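Local structure of thymidylate kinase (3LD9) at residues Lys34-Ser38 and Cys112-Ile116; Ser81-Leu85 and Gln123-Ile129; Arg92-Phe96 and Asn138-Val144. The protein probably catalyses the ATP-dependent phosphorylation of dTMP to dTDP, a step shared by the de novo and salvage pathways of dTTP synthesis. All blocks are in the same frame, centred on the assembly; numbering follows the deposited sequence.

Interaction 1. Residues Lys34-Ser38 and Cys112-Ile116. With SO4 (sulfate ion), chain E.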
# COMPACT_ATOMS: atom_id res chain seq x y z
N LYS A 34 -14.61 16.66 15.66
CA LYS A 34 -14.88 15.87 14.44
C LYS A 34 -14.58 14.39 14.60
O LYS A 34 -15.33 13.54 14.12
CB LYS A 34 -13.98 16.31 13.26
CG LYS A 34 -14.13 17.70 12.75
CD LYS A 34 -13.14 17.94 11.61
CE LYS A 34 -11.65 17.86 12.07
NZ LYS A 34 -11.13 16.42 12.40
N THR A 35 -13.41 14.10 15.16
CA THR A 35 -12.93 12.73 15.28
C THR A 35 -13.82 11.92 16.20
O THR A 35 -14.21 10.80 15.85
CB THR A 35 -11.46 12.70 15.76
OG1 THR A 35 -10.65 13.24 14.72
CG2 THR A 35 -10.99 11.26 16.10
N THR A 36 -14.16 12.51 17.36
CA THR A 36 -15.05 11.86 18.35
C THR A 36 -16.41 11.59 17.73
O THR A 36 -16.91 10.47 17.82
CB THR A 36 -15.20 12.70 19.63
OG1 THR A 36 -13.93 12.76 20.28
CG2 THR A 36 -16.24 12.13 20.61
N GLN A 37 -16.99 12.61 17.09
CA GLN A 37 -18.30 12.49 16.48
C GLN A 37 -18.28 11.45 15.38
O GLN A 37 -19.25 10.69 15.23
CB GLN A 37 -18.79 13.83 15.95
CG GLN A 37 -19.10 14.84 17.09
CD GLN A 37 -20.17 14.34 18.06
OE1 GLN A 37 -21.09 13.61 17.68
NE2 GLN A 37 -20.05 14.72 19.32
N SER A 38 -17.17 11.39 14.63
CA SER A 38 -17.08 10.39 13.58
C SER A 38 -17.06 8.97 14.16
O SER A 38 -17.74 8.08 13.62
CB SER A 38 -15.88 10.64 12.67
OG SER A 38 -14.71 10.31 13.36
N CYS A 112 -15.96 9.56 6.71
CA CYS A 112 -14.62 10.11 6.64
C CYS A 112 -14.44 11.32 7.51
O CYS A 112 -15.14 12.32 7.33
CB CYS A 112 -14.26 10.49 5.18
SG CYS A 112 -12.49 10.83 5.02
N ASP A 113 -13.49 11.23 8.43
CA ASP A 113 -13.08 12.30 9.33
C ASP A 113 -12.07 13.21 8.61
O ASP A 113 -10.91 12.83 8.42
CB ASP A 113 -12.48 11.65 10.61
CG ASP A 113 -11.81 12.65 11.57
OD1 ASP A 113 -11.95 13.89 11.43
OD2 ASP A 113 -11.13 12.15 12.51
N ARG A 114 -12.54 14.39 8.19
CA ARG A 114 -11.84 15.37 7.32
C ARG A 114 -11.84 14.94 5.84
O ARG A 114 -11.54 13.82 5.52
CB ARG A 114 -10.37 15.70 7.76
CG ARG A 114 -10.15 16.25 9.20
CD ARG A 114 -8.73 16.99 9.30
NE ARG A 114 -8.54 17.86 10.49
CZ ARG A 114 -8.98 19.15 10.64
NH1 ARG A 114 -9.71 19.77 9.67
NH2 ARG A 114 -8.75 19.83 11.78
N PHE A 115 -12.18 15.87 4.95
CA PHE A 115 -12.26 15.59 3.53
C PHE A 115 -12.14 16.91 2.77
O PHE A 115 -11.42 17.79 3.21
CB PHE A 115 -13.57 14.87 3.21
CG PHE A 115 -13.55 14.11 1.91
CD1 PHE A 115 -12.56 13.20 1.63
CD2 PHE A 115 -14.56 14.29 0.97
CE1 PHE A 115 -12.53 12.52 0.44
CE2 PHE A 115 -14.55 13.57 -0.22
CZ PHE A 115 -13.52 12.69 -0.47
N ILE A 116 -12.84 17.04 1.64
CA ILE A 116 -12.66 18.15 0.73
C ILE A 116 -12.91 19.53 1.34
O ILE A 116 -12.32 20.49 0.89
CB ILE A 116 -13.56 18.03 -0.53
CG1 ILE A 116 -15.06 18.11 -0.16
CG2 ILE A 116 -13.20 16.77 -1.34
CD1 ILE A 116 -16.00 17.84 -1.33
S SO4 E . -11.10 17.39 16.08
O1 SO4 E . -11.42 17.56 17.49
O2 SO4 E . -12.05 18.15 15.27
O3 SO4 E . -9.75 17.90 15.83
O4 SO4 E . -11.19 16.00 15.64

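Interaction 2. Residues Ser81-Leu85 and Gln123-Ile129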
# COMPACT_ATOMS: atom_id res chain seq x y z
N SER A 81 2.91 26.19 1.27
CA SER A 81 1.50 25.87 1.41
C SER A 81 0.94 25.22 0.13
O SER A 81 0.09 24.34 0.22
CB SER A 81 0.70 27.11 1.77
OG SER A 81 1.06 28.15 0.89
N LEU A 82 1.42 25.63 -1.04
CA LEU A 82 0.96 24.99 -2.29
C LEU A 82 1.44 23.52 -2.38
O LEU A 82 0.70 22.64 -2.79
CB LEU A 82 1.36 25.84 -3.51
CG LEU A 82 0.97 25.38 -4.92
CD1 LEU A 82 -0.58 25.30 -5.10
CD2 LEU A 82 1.56 26.33 -5.94
N SER A 83 2.68 23.25 -1.98
CA SER A 83 3.16 21.89 -1.90
C SER A 83 2.26 21.08 -0.99
O SER A 83 1.84 19.95 -1.35
CB SER A 83 4.61 21.87 -1.41
OG SER A 83 5.13 20.55 -1.37
N GLU A 84 1.92 21.64 0.17
CA GLU A 84 1.16 20.89 1.16
C GLU A 84 -0.22 20.55 0.61
O GLU A 84 -0.71 19.42 0.76
CB GLU A 84 1.05 21.66 2.48
CG GLU A 84 0.22 20.96 3.58
CD GLU A 84 0.03 21.82 4.83
OE1 GLU A 84 0.17 23.03 4.74
OE2 GLU A 84 -0.28 21.29 5.90
N LEU A 85 -0.86 21.51 -0.03
CA LEU A 85 -2.13 21.26 -0.71
C LEU A 85 -2.00 20.08 -1.69
O LEU A 85 -2.82 19.17 -1.68
CB LEU A 85 -2.57 22.51 -1.46
CG LEU A 85 -3.66 22.35 -2.51
CD1 LEU A 85 -4.94 21.88 -1.87
CD2 LEU A 85 -3.87 23.67 -3.21
N GLN A 123 -6.47 25.35 3.37
CA GLN A 123 -5.53 25.76 2.31
C GLN A 123 -5.99 27.03 1.60
O GLN A 123 -5.16 27.84 1.14
CB GLN A 123 -5.31 24.64 1.28
CG GLN A 123 -4.28 23.55 1.70
CD GLN A 123 -4.56 22.99 3.09
OE1 GLN A 123 -5.51 22.26 3.25
NE2 GLN A 123 -3.75 23.36 4.08
N GLY A 124 -7.31 27.19 1.48
CA GLY A 124 -7.88 28.32 0.76
C GLY A 124 -8.05 29.58 1.62
O GLY A 124 -7.39 30.57 1.43
N TYR A 125 -8.94 29.52 2.60
CA TYR A 125 -9.17 30.68 3.46
C TYR A 125 -7.97 30.92 4.37
O TYR A 125 -7.47 32.03 4.45
CB TYR A 125 -10.44 30.51 4.28
CG TYR A 125 -11.70 30.80 3.50
CD1 TYR A 125 -12.17 29.92 2.53
CD2 TYR A 125 -12.45 31.94 3.76
CE1 TYR A 125 -13.36 30.18 1.83
CE2 TYR A 125 -13.64 32.22 3.06
CZ TYR A 125 -14.08 31.33 2.09
OH TYR A 125 -15.24 31.60 1.42
N GLY A 126 -7.52 29.87 5.04
CA GLY A 126 -6.36 29.97 5.93
C GLY A 126 -5.10 30.49 5.24
O GLY A 126 -4.61 31.58 5.55
N GLN A 127 -4.61 29.72 4.27
CA GLN A 127 -3.35 30.01 3.59
C GLN A 127 -3.47 30.93 2.37
O GLN A 127 -2.48 31.33 1.82
CB GLN A 127 -2.66 28.72 3.16
CG GLN A 127 -2.56 27.66 4.24
CD GLN A 127 -1.24 27.66 4.92
OE1 GLN A 127 -0.72 28.73 5.26
NE2 GLN A 127 -0.64 26.47 5.09
N GLY A 128 -4.69 31.24 1.92
CA GLY A 128 -4.86 32.20 0.82
C GLY A 128 -4.81 31.61 -0.58
O GLY A 128 -4.77 32.36 -1.55
N ILE A 129 -4.81 30.28 -0.69
CA ILE A 129 -4.75 29.66 -2.01
C ILE A 129 -6.12 29.76 -2.67
O ILE A 129 -7.16 29.60 -2.03
CB ILE A 129 -4.28 28.20 -1.97
CG1 ILE A 129 -2.83 28.17 -1.44
CG2 ILE A 129 -4.33 27.61 -3.38
CD1 ILE A 129 -2.33 26.84 -1.08
O HOH W 1 0.31 30.57 2.48
O HOH W 2 -1.32 24.75 3.06
O HOH W 3 2.19 24.77 5.31

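Interaction 3. Residues Arg92-Phe96 and Asn138-Val144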
# COMPACT_ATOMS: atom_id res chain seq x y z
N ARG A 92 -5.57 12.15 -1.16
CA ARG A 92 -7.03 12.07 -1.37
C ARG A 92 -7.36 11.18 -2.57
O ARG A 92 -8.23 10.31 -2.48
CB ARG A 92 -7.63 13.45 -1.59
CG ARG A 92 -9.14 13.40 -1.89
CD ARG A 92 -9.82 14.73 -1.61
NE ARG A 92 -9.55 15.07 -0.23
CZ ARG A 92 -9.30 16.26 0.26
NH1 ARG A 92 -9.31 17.35 -0.49
NH2 ARG A 92 -9.01 16.34 1.55
N ARG A 93 -6.61 11.34 -3.65
CA ARG A 93 -6.77 10.47 -4.81
C ARG A 93 -6.56 9.01 -4.44
O ARG A 93 -7.39 8.15 -4.74
CB ARG A 93 -5.83 10.87 -5.96
CG ARG A 93 -5.95 10.03 -7.23
CD ARG A 93 -7.36 10.03 -7.79
NE ARG A 93 -7.46 9.12 -8.92
CZ ARG A 93 -8.61 8.81 -9.52
NH1 ARG A 93 -9.75 9.31 -9.10
NH2 ARG A 93 -8.62 7.99 -10.55
N GLU A 94 -5.45 8.72 -3.78
CA GLU A 94 -5.17 7.36 -3.32
C GLU A 94 -6.30 6.79 -2.45
O GLU A 94 -6.76 5.65 -2.64
CB GLU A 94 -3.87 7.33 -2.51
CG GLU A 94 -2.58 7.09 -3.31
CD GLU A 94 -2.59 5.83 -4.16
OE1 GLU A 94 -2.85 5.94 -5.39
OE2 GLU A 94 -2.34 4.73 -3.60
N HIS A 95 -6.72 7.60 -1.49
CA HIS A 95 -7.74 7.21 -0.54
C HIS A 95 -9.08 6.98 -1.22
O HIS A 95 -9.79 6.02 -0.93
CB HIS A 95 -7.85 8.31 0.49
CG HIS A 95 -8.74 7.99 1.65
ND1 HIS A 95 -9.42 8.97 2.34
CD2 HIS A 95 -9.03 6.83 2.28
CE1 HIS A 95 -10.07 8.42 3.35
NE2 HIS A 95 -9.86 7.12 3.33
N PHE A 96 -9.42 7.88 -2.13
CA PHE A 96 -10.67 7.74 -2.83
C PHE A 96 -10.71 6.47 -3.67
O PHE A 96 -11.71 5.74 -3.63
CB PHE A 96 -10.94 8.93 -3.72
CG PHE A 96 -12.27 8.86 -4.38
CD1 PHE A 96 -13.42 9.08 -3.64
CD2 PHE A 96 -12.39 8.54 -5.71
CE1 PHE A 96 -14.67 8.99 -4.23
CE2 PHE A 96 -13.63 8.44 -6.30
CZ PHE A 96 -14.78 8.68 -5.55
N ASN A 138 -9.89 19.00 -6.22
CA ASN A 138 -10.82 18.05 -5.63
C ASN A 138 -11.67 17.34 -6.68
O ASN A 138 -11.80 16.12 -6.63
CB ASN A 138 -11.72 18.72 -4.59
CG ASN A 138 -11.01 18.97 -3.27
OD1 ASN A 138 -10.07 18.26 -2.90
ND2 ASN A 138 -11.48 19.98 -2.53
N ASP A 139 -12.24 18.08 -7.64
CA ASP A 139 -13.07 17.40 -8.65
C ASP A 139 -12.23 16.54 -9.58
O ASP A 139 -12.75 15.61 -10.19
CB ASP A 139 -13.89 18.36 -9.51
CG ASP A 139 -15.00 17.63 -10.30
OD1 ASP A 139 -15.15 17.91 -11.50
OD2 ASP A 139 -15.69 16.72 -9.73
N LEU A 140 -10.96 16.89 -9.72
CA LEU A 140 -10.05 16.11 -10.50
C LEU A 140 -9.87 14.75 -9.85
O LEU A 140 -9.77 13.76 -10.54
CB LEU A 140 -8.68 16.81 -10.63
CG LEU A 140 -7.60 16.09 -11.43
CD1 LEU A 140 -7.92 16.12 -12.96
CD2 LEU A 140 -6.26 16.72 -11.15
N VAL A 141 -9.84 14.70 -8.52
CA VAL A 141 -9.47 13.44 -7.82
C VAL A 141 -10.60 12.58 -7.31
O VAL A 141 -10.38 11.41 -7.00
CB VAL A 141 -8.42 13.66 -6.73
CG1 VAL A 141 -7.16 14.30 -7.36
CG2 VAL A 141 -8.95 14.49 -5.59
N ILE A 142 -11.81 13.11 -7.22
CA ILE A 142 -12.95 12.30 -6.78
C ILE A 142 -14.11 12.43 -7.76
O ILE A 142 -14.24 13.45 -8.39
CB ILE A 142 -13.42 12.71 -5.35
CG1 ILE A 142 -14.16 14.05 -5.35
CG2 ILE A 142 -12.22 12.81 -4.39
CD1 ILE A 142 -14.75 14.41 -3.97
N ASP A 143 -14.95 11.41 -7.88
CA ASP A 143 -16.13 11.46 -8.74
C ASP A 143 -17.45 11.12 -8.00
O ASP A 143 -18.50 10.93 -8.62
CB ASP A 143 -15.92 10.60 -9.98
CG ASP A 143 -15.63 9.13 -9.67
OD1 ASP A 143 -16.02 8.61 -8.60
OD2 ASP A 143 -15.00 8.48 -10.53
N VAL A 144 -17.40 11.06 -6.67
CA VAL A 144 -18.56 10.93 -5.83
C VAL A 144 -18.35 11.89 -4.65
O VAL A 144 -17.34 11.78 -3.95
CB VAL A 144 -18.72 9.48 -5.30
CG1 VAL A 144 -19.94 9.38 -4.40
CG2 VAL A 144 -18.84 8.48 -6.45
O HOH W 4 -12.13 7.01 -9.31

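Interaction 1. Residues Lys34-Ser38 and Cys112-Ile116
Asp113 and Lys34 meet in a salt bridge, 2.8 Å from Lys34 NZ to Asp113 OD1, made on the syn side of that oxygen. A chi1 of 171° swings the Asp113 carboxylate away from its own backbone N and over to the start of the helix, where its second oxygen, OD2, takes a hydrogen bond of 2.5 Å from Thr35 OG1, also on the syn side but 20° out of the carboxylate plane. Both oxygens are thus held. Lys34 bends at its third and fourth torsions, which curls NZ back to give SO4 O4 a long hydrogen bond of 3.3 Å. The same O4 accepts Thr35 N at 3.0 Å, while Lys34 N binds O2; the amides of Gly31 and Gly33 also hold the sulfate. This is consistent with the P-loop (Walker A) of the predicted ATP site, and the sulfate probably marks a phosphate position. Arg114 crosses Lys34 at about a right angle, with Lys34 CE over the centre of one guanidinium face, 3.3 Å above its plane; Arg114 NH1 bonds Ser118 OG. Behind Asp113 CB lies Ser38. Helix 34-49 starts against the end of strand 109-113, which runs between strands 54-58 and 22-27 in the parallel sheet.

Interaction 2. Residues Ser81-Leu85 and Gln123-Ile129
Water 2 is gripped by four groups from both segments. It accepts from Gln127 NE2 at 2.7 Å and from Gln123 NE2 at 3.0 Å, and donates to Glu84 OE1 at 2.8 Å and to the backbone carbonyl of Ser81. The carboxylate and the two amides do not bond one another directly: Glu84 OE1 and Gln127 NE2 stay 3.6 Å apart, with the carboxylate and amide planes turned 77° from each other. Water 3 is a second bridge between that pair, donating to Glu84 OE1 and accepting a weak bond from Gln127 NE2. At the other end of the Gln127 amide, water 1 joins Ser81 OG to Gln127 O and, weakly, to Gln127 OE1, while Ser81 CB lies against the amide.

The contact sets the first turn of helix 81-105 against the C-terminal part of helix 116-126, with a wider pi-type turn at 123-126; beyond it Gly128 takes a positive phi. Both helices belong to the alpha/beta P-loop kinase fold, built round a parallel sheet. Away from the waters, aliphatic atoms do the touching. Gln123 bends at chi2 (51°), bringing its amide back toward Glu84 while CG rests 3.7 Å from Leu85 CB. Ile129 CD1 packs against the Ser81 backbone, 3.7 Å from Ser81 O, and its CG2 branch touches Leu85 CD2. Ile134 and Leu137 of helix 131-141 also pack on Leu85, whereas Leu82 meets Arg93 of the second subunit.

Interaction 3. Residues Arg92-Phe96 and Asn138-Val144
Arg92 NH1 donates to Asn138 OD1 at 2.7 Å; the oxygen lies at the edge of the guanidinium, in its plane, although the amide plane is turned 51° from it. The same NH1 bonds Thr119 OG1, and NH2 forms a salt bridge with Glu59, so the buried guanidinium is fixed from several directions. Arg93 NH1 gives a straighter bond (161°) to Val141 O, 3.0 Å away, arriving well above the carbonyl plane. Its NE pairs with Asp80 of the second subunit, tying this contact to the subunit interface.

Both arginines extend from the middle of helix 81-105 toward the C-terminal end of helix 131-141, and Val141 O is a carbonyl of its last turn. The chain then leaves the helix at Ile142 on its way to strand 148-153 of the parallel sheet. Val141 packs against both arginines, CG2 on Arg92 CG and CB on Arg93 CB.

Phe96 turns one face of its ring to Ile142. Ile142 CB sits 4.0 Å from the ring centroid and 8° off its normal, a CH-pi contact over the face. At the edge, Asp143 OD1 lies in the ring plane, 3.3 Å from Phe96 CZ; its charge is paired with Lys101 NZ. Val144 CB closes against CZ.

Interaction 1 sits at the predicted ATP site, its centre about 4 Å from the centre of the chain, while interactions 2 and 3 are centred farther out, at about 17 and 13 Å. Interactions 2 and 3 both use helix 81-105, one near its start and one in its middle; their centres are about 18 Å apart and both reach the second subunit. Interaction 3 touches interaction 1 directly: Arg92 NH2 lies 3.3 Å from Phe115 O, the Arg92 guanidinium makes a cation-pi contact with the Phe115 ring, and Cys112 SG packs on His95. The side chain of Arg92 is about 11 Å from that of Lys34. Interaction 2 does not touch interaction 1; their nearest atoms are about 7 Å apart.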